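Local atomic coordinates of uncharacterized protein Rv3272 (Mycobacterium tuberculosis, PDB entry 5YX6), a protein that binds fatty acyl-CoAs of varying chain length, palmitoyl-CoA most tightly, and probably acts in fatty acid metabolism as a family III CoA transferase. Residues D94-V99 with P123-A128; F13-F18 with L34-I39; K40-G45 with K73-V78; V30-G35 with A374-P379. All coordinates share one frame; numbering follows the deposited sequence.

Interaction 1 of 4, residues D94-V99 with P123-A128; sequences DTADVV and PNLIYA
Val98 and Val99 pair with Ile126 and Tyr127 through three backbone hydrogen bonds. Ile126 N gives to Asp97 O at 2.9 Å, in a nearly straight bond (171° at the hydrogen). Val99 N gives to Ile126 O at 2.8 Å. Ala128 N closes the ladder on Val99 O, also at 2.8 Å. Ile126 O is met a second time, by a CA-H...O contact from Val98 CA. The two strands are parallel neighbours in the central sheet of the Rossmann-fold domain. The backbone N-H and C=O of Val98 turn the other way, to Arg14 and Leu16. The backbone of Tyr127 bonds likewise to Asp200 and Val202. The carboxylate of Asp97 is used at both oxygens, OD2 by the backbone N of Arg14 and OD1 by a salt bridge to Arg193. Arg193 also bonds to Asn124 O, and both residues line the pocket where benzamidine is bound. Tyr127 OH bonds to Leu113 O. Leu125 CG lies anti to the backbone N (chi1 -175°), and the CD2 branch meets Val99 CG2 at 4.0 Å while CD1 packs on Ala96 CB at 4.1 Å. Val99 CG1 sits over one face of the Tyr127 ring, offset toward its rim, 4.1 Å from CE2.

Interaction 2 of 4, residues F13-F18 with L34-I39; sequences FRVLDF and LGAEVI
Strands 14-17 and 37-42 are the two parallel strands of a beta-alpha-beta unit, and helix 23-33 makes the crossover between them. This is the first such unit of the Rossmann-fold domain. Residues 14-17 and 37-39 run side by side, 22° apart in direction. Four backbone bonds join them: Glu37 N to Phe13 O, Val15 N to Glu37 O, Ile39 N to Val15 O and Asp17 N to Ile39 O. The last three are each 2.7 Å long. The return from the helix passes through Gly35, whose positive phi makes it the C-prime residue of a Schellman motif.

Val15 and Val38 lie side by side on one face of the sheet, with Val15 CB 3.8 Å from Val38 CG2. Val38 CG1 meets Asp17 CB at the same distance. The carboxylate of Asp17 turns to Thr19 and Lys73.

Arg14, Leu16, Glu37 and Ile39 occupy the other face, where Phe390 of helix 387-390 packs on Arg14, Glu37 and Ile39. Ile39 CD1 touches Arg14 CD at 4.0 Å. The arginine chain bends at chi3 (-67°), which turns the guanidinium toward Glu37. The guanidinium and carboxylate planes are 55° apart. The other oxygen, Glu37 OE2, forms a salt bridge to Lys74. Arg14 forms a side-on salt bridge, giving two bonds to the single atom Glu37 OE1: NE at 2.7 Å, from above the carboxylate plane, and NH2 at 2.9 Å, on the syn side.

Interaction 3 of 4, residues K40-G45 with K73-V78; sequences KVEAPG and KKSVTV
Lys40 opens the pairing with Lys74 and Val76: its N gives to Lys74 O at 2.7 Å, and its O accepts from Val76 N at 3.0 Å. Its aliphatic chain crosses that of Lys73, with Lys40 CG 3.8 Å from Lys73 CD. The two ammonium groups stay 4.6 Å apart, NZ to NZ. Each has its own partners, Glu47 and Asn70 for Lys40, and Asp17 and Asn69 among those of Lys73. This probably offsets their repulsion.

Val41 points to the opposite face from Lys40 and Glu42, and there meets Val76, CG2 to CG2, at 4.0 Å. Glu42 N then bonds to Val76 O, and Glu42 O accepts from Val78 N. The Glu42 chain is extended beyond CG, runs back toward the level of Lys40 and reaches Ser75 on the neighbouring strand. There Ser75 OG donates to Glu42 OE1 at 2.6 Å, coming from above the carboxylate plane. Arg50 forms a salt bridge to the same oxygen.

Beyond the strand, Ala43 O takes a weak bond from Thr77 OG1. Pro44 rests its CD against Val78 O at 3.2 Å, and its CA meets Thr77 CG2.

Within this chain, strand 74-77 is the outermost strand at this end of the parallel sheet of the Rossmann-fold domain, with 37-42 next to it. Helix 83-94 packs on Val41 and Val78, and helix 387-390 packs on Val76.

Interaction 4 of 4, residues V30-G35 with A374-P379; sequences VLVDLG and AVVTDP
Asp33, in the last turn of helix 23-33, reaches the 374-379 loop with every atom of its side chain. CB lies 3.3 Å from Ala374 O. CG, anti to the carbonyl carbon of Asp33 (chi1 -63°), is carried over the same oxygen at 3.5 Å. At the tip the two carboxylate oxygens differ. OD2 has Ala374 O at 3.6 Å, two acceptors with no bond between them, and takes its hydrogen bond from Thr365 OG1. OD1 stands 4.0 Å from Val376 N, too far for a direct bond, and a water fills the gap. The water donates to Asp33 OD1 at 2.9 Å and accepts from Val376 N at 3.1 Å. Gln29 NE2 also bonds to OD1.

The helix is the crossover helix of a beta-alpha-beta unit in the Rossmann-fold domain. It stops just beyond Asp33 in a Schellman motif, with Gly35 N bonded to Val32 O and Ala36 N to Leu31 O. The loop comes from far along the chain, after strand 368-369, and runs past this helix end.

One apolar touch supplements the water bridge. Val376 points its CB toward the helix, and its CG1, set between its own backbone N and carbonyl carbon (chi1 76°), meets Val32 CG1 at 4.0 Å, the two side chains crossing. Lys8 NZ bonds to Asp33 O and weakly to Val375 O.

How the interactions relate
Interactions 1, 2 and 3 are parallel strand pairs of one sheet. Interactions 2 and 3 share strand 37-42, and interaction 1 abuts interaction 2 where Val98 O meets Leu16 N. Interactions 1 and 2 are buried in the sheet. Interaction 3 lies at its margin, partly buried, and adds exposed turn residues. Interaction 4 is also partly buried, but it joins a helix end to a distant loop. It shares Leu34 and Gly35 with interaction 2, and both touch the second subunit. The chemistry follows place: backbone ladders in interactions 1 to 3, charged or polar side-chain pairs in interactions 2 and 3, and a water bridge without direct hydrogen bonds in interaction 4.

Interaction 1 of 4, residues D94-V99 with P123-A128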
loop_
_atom_site.group_PDB
_atom_site.type_symbol
_atom_site.label_atom_id
_atom_site.label_comp_id
_atom_site.label_asym_id
_atom_site.label_seq_id
_atom_site.Cartn_x
_atom_site.Cartn_y
_atom_site.Cartn_z
ATOM N N ASP A 94 -1.271 -31.661 -1.062
ATOM C CA ASP A 94 -2.332 -32.384 -0.362
ATOM C C ASP A 94 -2.337 -32.055 1.131
ATOM O O ASP A 94 -3.366 -32.150 1.791
ATOM C CB ASP A 94 -2.192 -33.900 -0.560
ATOM C CG ASP A 94 -2.553 -34.350 -1.975
ATOM O OD1 ASP A 94 -3.145 -33.551 -2.741
ATOM O OD2 ASP A 94 -2.247 -35.519 -2.314
ATOM N N THR A 95 -1.189 -31.631 1.648
ATOM C CA THR A 95 -1.056 -31.342 3.065
ATOM C C THR A 95 -1.184 -29.852 3.366
ATOM O O THR A 95 -1.069 -29.439 4.520
ATOM C CB THR A 95 0.300 -31.824 3.615
ATOM O OG1 THR A 95 1.348 -31.003 3.079
ATOM C CG2 THR A 95 0.547 -33.285 3.252
ATOM N N ALA A 96 -1.416 -29.045 2.334
ATOM C CA ALA A 96 -1.367 -27.592 2.494
ATOM C C ALA A 96 -2.739 -26.950 2.664
ATOM O O ALA A 96 -3.737 -27.430 2.132
ATOM C CB ALA A 96 -0.655 -26.963 1.309
ATOM N N ASP A 97 -2.769 -25.834 3.385
ATOM C CA ASP A 97 -3.973 -25.031 3.500
ATOM C C ASP A 97 -4.023 -23.981 2.390
ATOM O O ASP A 97 -5.091 -23.654 1.875
ATOM C CB ASP A 97 -4.028 -24.348 4.865
ATOM C CG ASP A 97 -3.984 -25.344 6.012
ATOM O OD1 ASP A 97 -5.061 -25.880 6.363
ATOM O OD2 ASP A 97 -2.882 -25.579 6.565
ATOM N N VAL A 98 -2.859 -23.451 2.027
ATOM C CA VAL A 98 -2.770 -22.392 1.021
ATOM C C VAL A 98 -1.648 -22.649 0.016
ATOM O O VAL A 98 -0.562 -23.094 0.382
ATOM C CB VAL A 98 -2.529 -21.010 1.663
ATOM C CG1 VAL A 98 -2.485 -19.935 0.608
ATOM C CG2 VAL A 98 -3.606 -20.682 2.700
ATOM N N VAL A 99 -1.922 -22.370 -1.250
ATOM C CA VAL A 99 -0.869 -22.222 -2.243
ATOM C C VAL A 99 -0.780 -20.756 -2.694
ATOM O O VAL A 99 -1.796 -20.155 -3.051
ATOM C CB VAL A 99 -1.111 -23.147 -3.460
ATOM C CG1 VAL A 99 -0.210 -22.759 -4.623
ATOM C CG2 VAL A 99 -0.889 -24.588 -3.059
ATOM N N PRO A 123 -9.892 -30.583 -1.268
ATOM C CA PRO A 123 -11.068 -29.698 -1.225
ATOM C C PRO A 123 -10.964 -28.528 -0.229
ATOM O O PRO A 123 -11.791 -27.619 -0.280
ATOM C CB PRO A 123 -12.208 -30.641 -0.783
ATOM C CG PRO A 123 -11.671 -32.031 -0.949
ATOM C CD PRO A 123 -10.195 -31.936 -0.771
ATOM N N ASN A 124 -9.963 -28.542 0.647
ATOM C CA ASN A 124 -9.793 -27.470 1.622
ATOM C C ASN A 124 -8.706 -26.477 1.212
ATOM O O ASN A 124 -8.398 -25.541 1.948
ATOM C CB ASN A 124 -9.478 -28.043 3.009
ATOM C CG ASN A 124 -10.686 -28.689 3.671
ATOM O OD1 ASN A 124 -11.829 -28.308 3.416
ATOM N ND2 ASN A 124 -10.434 -29.654 4.542
ATOM N N LEU A 125 -8.131 -26.686 0.035
ATOM C CA LEU A 125 -7.014 -25.868 -0.419
ATOM C C LEU A 125 -7.435 -24.498 -0.951
ATOM O O LEU A 125 -8.267 -24.381 -1.849
ATOM C CB LEU A 125 -6.217 -26.607 -1.492
ATOM C CG LEU A 125 -4.961 -25.865 -1.943
ATOM C CD1 LEU A 125 -3.995 -25.738 -0.782
ATOM C CD2 LEU A 125 -4.317 -26.599 -3.093
ATOM N N ILE A 126 -6.836 -23.466 -0.376
ATOM C CA ILE A 126 -6.990 -22.110 -0.858
ATOM C C ILE A 126 -5.873 -21.824 -1.859
ATOM O O ILE A 126 -4.706 -22.146 -1.617
ATOM C CB ILE A 126 -6.981 -21.117 0.315
ATOM C CG1 ILE A 126 -8.277 -21.282 1.105
ATOM C CG2 ILE A 126 -6.821 -19.682 -0.169
ATOM C CD1 ILE A 126 -8.178 -20.893 2.538
ATOM N N TYR A 127 -6.245 -21.277 -3.009
ATOM C CA TYR A 127 -5.304 -21.036 -4.098
ATOM C C TYR A 127 -5.208 -19.541 -4.393
ATOM O O TYR A 127 -6.201 -18.925 -4.744
ATOM C CB TYR A 127 -5.750 -21.799 -5.345
ATOM C CG TYR A 127 -4.663 -22.094 -6.347
ATOM C CD1 TYR A 127 -4.175 -21.102 -7.191
ATOM C CD2 TYR A 127 -4.147 -23.376 -6.475
ATOM C CE1 TYR A 127 -3.188 -21.379 -8.121
ATOM C CE2 TYR A 127 -3.162 -23.662 -7.396
ATOM C CZ TYR A 127 -2.687 -22.664 -8.217
ATOM O OH TYR A 127 -1.706 -22.958 -9.140
ATOM N N ALA A 128 -4.025 -18.957 -4.241
ATOM C CA ALA A 128 -3.875 -17.512 -4.397
ATOM C C ALA A 128 -2.891 -17.128 -5.507
ATOM O O ALA A 128 -1.752 -17.583 -5.508
ATOM C CB ALA A 128 -3.447 -16.888 -3.065
#

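Interaction 2 of 4, residues F13-F18 with L34-I39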
loop_
_atom_site.group_PDB
_atom_site.type_symbol
_atom_site.label_atom_id
_atom_site.label_comp_id
_atom_site.label_asym_id
_atom_site.label_seq_id
_atom_site.Cartn_x
_atom_site.Cartn_y
_atom_site.Cartn_z
ATOM N N PHE A 13 -1.479 -23.778 10.286
ATOM C CA PHE A 13 -1.706 -23.631 8.843
ATOM C C PHE A 13 -0.405 -23.768 8.057
ATOM O O PHE A 13 0.627 -23.210 8.436
ATOM C CB PHE A 13 -2.347 -22.282 8.515
ATOM C CG PHE A 13 -3.776 -22.161 8.947
ATOM C CD1 PHE A 13 -4.590 -23.274 9.037
ATOM C CD2 PHE A 13 -4.309 -20.927 9.261
ATOM C CE1 PHE A 13 -5.911 -23.152 9.439
ATOM C CE2 PHE A 13 -5.621 -20.800 9.648
ATOM C CZ PHE A 13 -6.425 -21.913 9.741
ATOM N N ARG A 14 -0.471 -24.476 6.938
ATOM C CA ARG A 14 0.702 -24.666 6.100
ATOM C C ARG A 14 0.527 -23.963 4.757
ATOM O O ARG A 14 -0.496 -24.112 4.092
ATOM C CB ARG A 14 0.976 -26.159 5.889
ATOM C CG ARG A 14 2.079 -26.429 4.875
ATOM C CD ARG A 14 2.438 -27.879 4.847
ATOM N NE ARG A 14 3.050 -28.279 6.105
ATOM C CZ ARG A 14 3.427 -29.523 6.389
ATOM N NH1 ARG A 14 3.268 -30.486 5.490
ATOM N NH2 ARG A 14 3.977 -29.800 7.567
ATOM N N VAL A 15 1.534 -23.192 4.367
ATOM C CA VAL A 15 1.484 -22.434 3.128
ATOM C C VAL A 15 2.601 -22.877 2.195
ATOM O O VAL A 15 3.752 -22.973 2.603
ATOM C CB VAL A 15 1.604 -20.918 3.395
ATOM C CG1 VAL A 15 1.540 -20.132 2.093
ATOM C CG2 VAL A 15 0.522 -20.454 4.381
ATOM N N LEU A 16 2.248 -23.153 0.947
ATOM C CA LEU A 16 3.220 -23.463 -0.099
ATOM C C LEU A 16 3.495 -22.225 -0.938
ATOM O O LEU A 16 2.631 -21.801 -1.705
ATOM C CB LEU A 16 2.706 -24.588 -0.991
ATOM C CG LEU A 16 3.260 -25.967 -0.684
ATOM C CD1 LEU A 16 2.946 -26.315 0.758
ATOM C CD2 LEU A 16 2.691 -27.002 -1.657
ATOM N N ASP A 17 4.690 -21.655 -0.805
ATOM C CA ASP A 17 4.983 -20.343 -1.400
ATOM C C ASP A 17 5.859 -20.471 -2.650
ATOM O O ASP A 17 7.070 -20.638 -2.535
ATOM C CB ASP A 17 5.672 -19.442 -0.358
ATOM C CG ASP A 17 5.896 -18.002 -0.849
ATOM O OD1 ASP A 17 5.550 -17.709 -2.013
ATOM O OD2 ASP A 17 6.430 -17.160 -0.068
ATOM N N PHE A 18 5.248 -20.363 -3.830
ATOM C CA PHE A 18 5.985 -20.446 -5.104
ATOM C C PHE A 18 6.519 -19.087 -5.597
ATOM O O PHE A 18 7.144 -19.022 -6.658
ATOM C CB PHE A 18 5.100 -21.052 -6.216
ATOM C CG PHE A 18 4.788 -22.534 -6.052
ATOM C CD1 PHE A 18 3.752 -22.960 -5.228
ATOM C CD2 PHE A 18 5.497 -23.490 -6.769
ATOM C CE1 PHE A 18 3.451 -24.314 -5.094
ATOM C CE2 PHE A 18 5.204 -24.840 -6.641
ATOM C CZ PHE A 18 4.176 -25.256 -5.802
ATOM N N LEU A 34 2.366 -14.079 11.462
ATOM C CA LEU A 34 1.108 -14.450 12.087
ATOM C C LEU A 34 1.068 -15.937 12.470
ATOM O O LEU A 34 0.040 -16.438 12.922
ATOM C CB LEU A 34 -0.051 -14.093 11.155
ATOM C CG LEU A 34 -0.156 -12.587 10.872
ATOM C CD1 LEU A 34 -1.215 -12.288 9.816
ATOM C CD2 LEU A 34 -0.424 -11.788 12.153
ATOM N N GLY A 35 2.189 -16.634 12.299
ATOM C CA GLY A 35 2.336 -17.978 12.828
ATOM C C GLY A 35 2.229 -19.153 11.862
ATOM O O GLY A 35 2.346 -20.314 12.269
ATOM N N ALA A 36 2.027 -18.874 10.581
ATOM C CA ALA A 36 1.882 -19.952 9.602
ATOM C C ALA A 36 3.221 -20.619 9.307
ATOM O O ALA A 36 4.275 -19.995 9.415
ATOM C CB ALA A 36 1.275 -19.420 8.314
ATOM N N GLU A 37 3.179 -21.901 8.965
ATOM C CA GLU A 37 4.346 -22.575 8.421
ATOM C C GLU A 37 4.368 -22.333 6.923
ATOM O O GLU A 37 3.537 -22.865 6.197
ATOM C CB GLU A 37 4.314 -24.073 8.725
ATOM C CG GLU A 37 5.414 -24.875 8.029
ATOM C CD GLU A 37 5.363 -26.373 8.346
ATOM O OE1 GLU A 37 4.296 -26.995 8.143
ATOM O OE2 GLU A 37 6.392 -26.931 8.785
ATOM N N VAL A 38 5.323 -21.536 6.459
ATOM C CA VAL A 38 5.383 -21.163 5.053
ATOM C C VAL A 38 6.577 -21.803 4.363
ATOM O O VAL A 38 7.721 -21.579 4.733
ATOM C CB VAL A 38 5.452 -19.634 4.882
ATOM C CG1 VAL A 38 5.660 -19.268 3.420
ATOM C CG2 VAL A 38 4.192 -18.981 5.448
ATOM N N ILE A 39 6.298 -22.612 3.353
ATOM C CA ILE A 39 7.334 -23.374 2.675
ATOM C C ILE A 39 7.609 -22.777 1.307
ATOM O O ILE A 39 6.742 -22.815 0.430
ATOM C CB ILE A 39 6.932 -24.856 2.505
ATOM C CG1 ILE A 39 6.602 -25.484 3.854
ATOM C CG2 ILE A 39 8.029 -25.634 1.786
ATOM C CD1 ILE A 39 6.102 -26.901 3.733
#

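Interaction 3 of 4, residues K40-G45 with K73-V78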
loop_
_atom_site.group_PDB
_atom_site.type_symbol
_atom_site.label_atom_id
_atom_site.label_comp_id
_atom_site.label_asym_id
_atom_site.label_seq_id
_atom_site.Cartn_x
_atom_site.Cartn_y
_atom_site.Cartn_z
ATOM N N LYS A 40 8.799 -22.198 1.146
ATOM C CA LYS A 40 9.246 -21.684 -0.143
ATOM C C LYS A 40 9.526 -22.841 -1.090
ATOM O O LYS A 40 10.096 -23.846 -0.686
ATOM C CB LYS A 40 10.509 -20.832 -0.004
ATOM C CG LYS A 40 10.313 -19.439 0.515
ATOM C CD LYS A 40 11.616 -18.656 0.416
ATOM C CE LYS A 40 11.868 -18.122 -0.996
ATOM N NZ LYS A 40 10.849 -17.113 -1.425
ATOM N N VAL A 41 9.113 -22.693 -2.341
ATOM C CA VAL A 41 9.479 -23.624 -3.391
ATOM C C VAL A 41 10.423 -22.908 -4.360
ATOM O O VAL A 41 10.008 -21.996 -5.068
ATOM C CB VAL A 41 8.239 -24.152 -4.135
ATOM C CG1 VAL A 41 8.644 -25.056 -5.301
ATOM C CG2 VAL A 41 7.297 -24.887 -3.156
ATOM N N GLU A 42 11.695 -23.302 -4.379
ATOM C CA GLU A 42 12.684 -22.596 -5.198
ATOM C C GLU A 42 13.243 -23.483 -6.305
ATOM O O GLU A 42 13.205 -24.715 -6.219
ATOM C CB GLU A 42 13.825 -22.075 -4.322
ATOM C CG GLU A 42 13.349 -21.379 -3.041
ATOM C CD GLU A 42 14.490 -20.828 -2.189
ATOM O OE1 GLU A 42 14.505 -21.117 -0.971
ATOM O OE2 GLU A 42 15.357 -20.102 -2.726
ATOM N N ALA A 43 13.762 -22.839 -7.346
ATOM C CA ALA A 43 14.468 -23.534 -8.408
ATOM C C ALA A 43 15.738 -24.138 -7.832
ATOM O O ALA A 43 16.229 -23.650 -6.811
ATOM C CB ALA A 43 14.788 -22.575 -9.555
ATOM N N PRO A 44 16.248 -25.225 -8.449
ATOM C CA PRO A 44 17.482 -25.862 -7.975
ATOM C C PRO A 44 18.586 -24.835 -7.794
ATOM O O PRO A 44 18.813 -24.022 -8.692
ATOM C CB PRO A 44 17.821 -26.842 -9.095
ATOM C CG PRO A 44 16.499 -27.223 -9.640
ATOM C CD PRO A 44 15.661 -25.965 -9.580
ATOM N N GLY A 45 19.249 -24.852 -6.647
ATOM C CA GLY A 45 20.323 -23.908 -6.398
ATOM C C GLY A 45 19.846 -22.668 -5.664
ATOM O O GLY A 45 20.660 -21.836 -5.251
ATOM N N LYS A 73 10.952 -18.751 7.164
ATOM C CA LYS A 73 10.376 -19.640 6.172
ATOM C C LYS A 73 11.184 -20.925 6.071
ATOM O O LYS A 73 12.309 -21.005 6.565
ATOM C CB LYS A 73 10.287 -18.958 4.815
ATOM C CG LYS A 73 9.253 -17.853 4.770
ATOM C CD LYS A 73 9.144 -17.260 3.378
ATOM C CE LYS A 73 8.255 -16.020 3.348
ATOM N NZ LYS A 73 8.157 -15.497 1.952
ATOM N N LYS A 74 10.579 -21.941 5.468
ATOM C CA LYS A 74 11.288 -23.156 5.112
ATOM C C LYS A 74 11.493 -23.217 3.611
ATOM O O LYS A 74 10.847 -22.484 2.863
ATOM C CB LYS A 74 10.537 -24.376 5.645
ATOM C CG LYS A 74 10.323 -24.226 7.130
ATOM C CD LYS A 74 9.824 -25.464 7.817
ATOM C CE LYS A 74 9.756 -25.208 9.319
ATOM N NZ LYS A 74 9.182 -26.355 10.080
ATOM N N SER A 75 12.401 -24.079 3.168
ATOM C CA SER A 75 12.735 -24.149 1.755
ATOM C C SER A 75 12.846 -25.569 1.219
ATOM O O SER A 75 13.446 -26.450 1.847
ATOM C CB SER A 75 14.052 -23.399 1.489
ATOM O OG SER A 75 14.428 -23.469 0.119
ATOM N N VAL A 76 12.240 -25.783 0.057
ATOM C CA VAL A 76 12.469 -26.993 -0.700
ATOM C C VAL A 76 12.999 -26.545 -2.051
ATOM O O VAL A 76 12.605 -25.502 -2.580
ATOM C CB VAL A 76 11.204 -27.897 -0.846
ATOM C CG1 VAL A 76 10.665 -28.282 0.528
ATOM C CG2 VAL A 76 10.128 -27.230 -1.695
ATOM N N THR A 77 13.929 -27.322 -2.583
ATOM C CA THR A 77 14.496 -27.056 -3.883
ATOM C C THR A 77 14.012 -28.124 -4.842
ATOM O O THR A 77 14.099 -29.331 -4.575
ATOM C CB THR A 77 16.032 -27.008 -3.802
ATOM O OG1 THR A 77 16.468 -25.653 -3.985
ATOM C CG2 THR A 77 16.687 -27.903 -4.848
ATOM N N VAL A 78 13.462 -27.669 -5.956
ATOM C CA VAL A 78 12.858 -28.582 -6.901
ATOM C C VAL A 78 12.893 -28.014 -8.322
ATOM O O VAL A 78 12.800 -26.802 -8.511
ATOM C CB VAL A 78 11.409 -28.874 -6.447
ATOM C CG1 VAL A 78 10.390 -28.403 -7.468
ATOM C CG2 VAL A 78 11.231 -30.338 -6.085
#

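Interaction 4 of 4, residues V30-G35 with A374-P379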
loop_
_atom_site.group_PDB
_atom_site.type_symbol
_atom_site.label_atom_id
_atom_site.label_comp_id
_atom_site.label_asym_id
_atom_site.label_seq_id
_atom_site.Cartn_x
_atom_site.Cartn_y
_atom_site.Cartn_z
ATOM N N VAL A 30 4.283 -11.827 5.994
ATOM C CA VAL A 30 3.162 -11.459 6.848
ATOM C C VAL A 30 2.520 -12.697 7.461
ATOM O O VAL A 30 2.218 -12.719 8.645
ATOM C CB VAL A 30 2.085 -10.654 6.080
ATOM C CG1 VAL A 30 0.814 -10.527 6.915
ATOM C CG2 VAL A 30 2.623 -9.269 5.681
ATOM N N LEU A 31 2.308 -13.720 6.645
ATOM C CA LEU A 31 1.761 -14.985 7.124
ATOM C C LEU A 31 2.653 -15.665 8.161
ATOM O O LEU A 31 2.158 -16.205 9.157
ATOM C CB LEU A 31 1.526 -15.937 5.945
ATOM C CG LEU A 31 0.211 -15.847 5.156
ATOM C CD1 LEU A 31 -0.654 -14.679 5.585
ATOM C CD2 LEU A 31 0.456 -15.819 3.662
ATOM N N VAL A 32 3.963 -15.632 7.928
ATOM C CA VAL A 32 4.937 -16.151 8.881
ATOM C C VAL A 32 4.842 -15.431 10.212
ATOM O O VAL A 32 4.833 -16.064 11.261
ATOM C CB VAL A 32 6.377 -16.031 8.344
ATOM C CG1 VAL A 32 7.392 -16.325 9.434
ATOM C CG2 VAL A 32 6.577 -16.984 7.192
ATOM N N ASP A 33 4.761 -14.103 10.163
ATOM C CA ASP A 33 4.663 -13.294 11.374
ATOM C C ASP A 33 3.403 -13.648 12.170
ATOM O O ASP A 33 3.374 -13.542 13.397
ATOM C CB ASP A 33 4.651 -11.803 11.028
ATOM C CG ASP A 33 5.955 -11.331 10.356
ATOM O OD1 ASP A 33 6.992 -12.035 10.464
ATOM O OD2 ASP A 33 5.944 -10.230 9.744
ATOM N N LEU A 34 2.366 -14.079 11.462
ATOM C CA LEU A 34 1.108 -14.450 12.087
ATOM C C LEU A 34 1.068 -15.937 12.470
ATOM O O LEU A 34 0.040 -16.438 12.922
ATOM C CB LEU A 34 -0.051 -14.093 11.155
ATOM C CG LEU A 34 -0.156 -12.587 10.872
ATOM C CD1 LEU A 34 -1.215 -12.288 9.816
ATOM C CD2 LEU A 34 -0.424 -11.788 12.153
ATOM N N GLY A 35 2.189 -16.634 12.299
ATOM C CA GLY A 35 2.336 -17.978 12.828
ATOM C C GLY A 35 2.229 -19.153 11.862
ATOM O O GLY A 35 2.346 -20.314 12.269
ATOM N N ALA A 374 3.882 -9.885 16.319
ATOM C CA ALA A 374 3.871 -10.245 14.901
ATOM C C ALA A 374 5.252 -10.129 14.276
ATOM O O ALA A 374 5.428 -9.462 13.263
ATOM C CB ALA A 374 2.883 -9.373 14.137
ATOM N N VAL A 375 6.226 -10.799 14.882
ATOM C CA VAL A 375 7.588 -10.838 14.365
ATOM C C VAL A 375 8.150 -12.240 14.514
ATOM O O VAL A 375 7.647 -13.039 15.309
ATOM C CB VAL A 375 8.528 -9.859 15.087
ATOM C CG1 VAL A 375 7.940 -8.451 15.097
ATOM C CG2 VAL A 375 8.796 -10.343 16.498
ATOM N N VAL A 376 9.196 -12.534 13.748
ATOM C CA VAL A 376 9.941 -13.772 13.929
ATOM C C VAL A 376 11.428 -13.426 13.980
ATOM O O VAL A 376 11.877 -12.482 13.326
ATOM C CB VAL A 376 9.632 -14.812 12.806
ATOM C CG1 VAL A 376 10.327 -14.459 11.498
ATOM C CG2 VAL A 376 10.021 -16.209 13.255
ATOM N N THR A 377 12.177 -14.146 14.811
ATOM C CA THR A 377 13.606 -13.878 14.970
ATOM C C THR A 377 14.469 -14.750 14.055
ATOM O O THR A 377 15.592 -14.367 13.727
ATOM C CB THR A 377 14.069 -14.102 16.429
ATOM O OG1 THR A 377 13.532 -15.342 16.921
ATOM C CG2 THR A 377 13.599 -12.969 17.323
ATOM N N ASP A 378 13.937 -15.906 13.649
ATOM C CA ASP A 378 14.640 -16.847 12.776
ATOM C C ASP A 378 15.182 -16.195 11.513
ATOM O O ASP A 378 14.565 -15.286 10.958
ATOM C CB ASP A 378 13.734 -18.016 12.362
ATOM C CG ASP A 378 13.085 -18.716 13.540
ATOM O OD1 ASP A 378 13.553 -18.546 14.687
ATOM O OD2 ASP A 378 12.094 -19.444 13.311
ATOM N N PRO A 379 16.349 -16.664 11.058
ATOM C CA PRO A 379 16.931 -16.242 9.790
ATOM C C PRO A 379 16.192 -16.884 8.622
ATOM O O PRO A 379 15.384 -17.796 8.822
ATOM C CB PRO A 379 18.360 -16.770 9.882
ATOM C CG PRO A 379 18.215 -18.015 10.686
ATOM C CD PRO A 379 17.162 -17.706 11.710
HETATM O O HOH W 1 9.427 -10.780 11.252
#